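Nicotinamide riboside transporter PnuC (Neisseria mucosa ATCC 25996, PDB 4QTN) probably carries nicotinamide riboside, a vitamin B3 form used to make NAD, across the inner membrane, and assembles as a homotrimer of helical subunits. Local coordinates at residues V78-F82 with K83-E87. Residues are numbered along the deposited sequence; the frame is centred on the assembly and turned at random.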
loop_
_atom_site.group_PDB
_atom_site.type_symbol
_atom_site.label_atom_id
_atom_site.label_comp_id
_atom_site.label_asym_id
_atom_site.label_seq_id
_atom_site.Cartn_x
_atom_site.Cartn_y
_atom_site.Cartn_z
ATOM N N VAL C 78 22.492 8.460 11.935
ATOM C CA VAL C 78 21.227 8.312 12.648
ATOM C C VAL C 78 20.757 6.854 12.728
ATOM O O VAL C 78 20.124 6.468 13.702
ATOM C CB VAL C 78 20.113 9.194 12.021
ATOM C CG1 VAL C 78 18.777 8.980 12.728
ATOM C CG2 VAL C 78 20.511 10.667 12.051
ATOM N N SER C 79 21.066 6.044 11.714
ATOM C CA SER C 79 20.684 4.619 11.763
ATOM C C SER C 79 21.576 3.808 12.720
ATOM O O SER C 79 21.166 2.749 13.221
ATOM C CB SER C 79 20.617 3.981 10.363
ATOM O OG SER C 79 21.847 4.066 9.678
ATOM N N TYR C 80 22.776 4.328 12.991
ATOM C CA TYR C 80 23.653 3.755 14.013
ATOM C C TYR C 80 23.159 4.105 15.407
ATOM O O TYR C 80 23.040 3.228 16.271
ATOM C CB TYR C 80 25.100 4.239 13.826
ATOM C CG TYR C 80 25.950 4.197 15.095
ATOM C CD1 TYR C 80 26.117 3.006 15.819
ATOM C CD2 TYR C 80 26.598 5.341 15.557
ATOM C CE1 TYR C 80 26.881 2.971 16.972
ATOM C CE2 TYR C 80 27.371 5.309 16.704
ATOM C CZ TYR C 80 27.505 4.123 17.407
ATOM O OH TYR C 80 28.265 4.092 18.547
ATOM N N THR C 81 22.878 5.389 15.627
ATOM C CA THR C 81 22.407 5.861 16.930
ATOM C C THR C 81 21.100 5.170 17.325
ATOM O O THR C 81 20.574 5.386 18.416
ATOM C CB THR C 81 22.232 7.411 16.975
ATOM O OG1 THR C 81 21.014 7.798 16.313
ATOM C CG2 THR C 81 23.442 8.132 16.334
ATOM N N PHE C 82 20.596 4.323 16.443
ATOM C CA PHE C 82 19.396 3.573 16.725
ATOM C C PHE C 82 19.639 2.070 16.733
ATOM O O PHE C 82 18.715 1.285 16.970
ATOM C CB PHE C 82 18.290 3.942 15.740
ATOM C CG PHE C 82 17.512 5.163 16.139
ATOM C CD1 PHE C 82 17.962 6.440 15.790
ATOM C CD2 PHE C 82 16.337 5.043 16.884
ATOM C CE1 PHE C 82 17.248 7.569 16.161
ATOM C CE2 PHE C 82 15.630 6.171 17.265
ATOM C CZ PHE C 82 16.082 7.436 16.898
ATOM N N LYS C 83 20.884 1.673 16.488
ATOM C CA LYS C 83 21.257 0.257 16.465
ATOM C C LYS C 83 20.661 -0.496 15.248
ATOM O O LYS C 83 20.411 -1.709 15.312
ATOM C CB LYS C 83 20.855 -0.437 17.779
ATOM C CG LYS C 83 21.405 0.224 19.045
ATOM C CD LYS C 83 20.634 -0.212 20.290
ATOM C CE LYS C 83 20.859 -1.686 20.606
ATOM N NZ LYS C 83 19.637 -2.312 21.179
ATOM N N LEU C 84 20.434 0.228 14.151
ATOM C CA LEU C 84 20.185 -0.409 12.862
ATOM C C LEU C 84 21.507 -0.533 12.123
ATOM O O LEU C 84 21.923 0.374 11.402
ATOM C CB LEU C 84 19.148 0.384 12.028
ATOM C CG LEU C 84 17.650 0.013 12.158
ATOM C CD1 LEU C 84 16.762 1.061 11.500
ATOM C CD2 LEU C 84 17.344 -1.372 11.594
ATOM N N TYR C 85 22.182 -1.656 12.337
ATOM C CA TYR C 85 23.541 -1.849 11.826
ATOM C C TYR C 85 23.581 -2.197 10.334
ATOM O O TYR C 85 24.554 -1.894 9.653
ATOM C CB TYR C 85 24.296 -2.898 12.660
ATOM C CG TYR C 85 24.312 -2.589 14.144
ATOM C CD1 TYR C 85 24.947 -1.438 14.636
ATOM C CD2 TYR C 85 23.680 -3.435 15.061
ATOM C CE1 TYR C 85 24.948 -1.142 15.993
ATOM C CE2 TYR C 85 23.676 -3.146 16.420
ATOM C CZ TYR C 85 24.311 -2.003 16.881
ATOM O OH TYR C 85 24.310 -1.722 18.225
ATOM N N GLY C 86 22.510 -2.817 9.835
ATOM C CA GLY C 86 22.366 -3.079 8.405
ATOM C C GLY C 86 22.372 -1.802 7.581
ATOM O O GLY C 86 23.081 -1.700 6.571
ATOM N N GLU C 87 21.601 -0.813 8.025
ATOM C CA GLU C 87 21.453 0.433 7.279
ATOM C C GLU C 87 22.686 1.313 7.382
ATOM O O GLU C 87 22.969 2.083 6.480
ATOM C CB GLU C 87 20.198 1.197 7.720
ATOM C CG GLU C 87 18.910 0.383 7.598
ATOM C CD GLU C 87 18.470 0.174 6.153
ATOM O OE1 GLU C 87 18.196 1.181 5.472
ATOM O OE2 GLU C 87 18.381 -1.000 5.703
#
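Two backbone bonds fold K83 and L84 back onto the last turn of helix 64-80. L84 N donates to S79 O at 2.8 Å, with a bent N-H...O angle of 138°. K83 N reaches Y80 O at 2.7 Å along a nearly straight N-H (164°) and closes the type I turn Y80-K83. K83 takes a positive phi of 70°, which reverses the chain after F82.

Side chains add further polar bonds. Just past the helix, T81 OG1 donates back to V78 O at 3.1 Å. A chi1 near +59° sets S79 OG between its backbone N and carbonyl carbon, where it hydrogen-bonds Y75 O and A76 O of its own helix. E87 OE1 bonds the hydroxyl of Y75, and the E87 side chain lies about 7 Å from the bound nicotinamide riboside.

Apolar contacts are few. S79 CB meets E87 CB at 3.9 Å. The Y80 and Y85 rings meet at their edges, CD1 to CE1 at 4.3 Å, and K83 O lies above one face of the Y85 ring, displaced toward its rim.

Positive phi at K83 with paired bonds into the last turn defines a Schellman motif; L84, the N-cap residue of helix 85-107, completes this tight hairpin between two transmembrane helices.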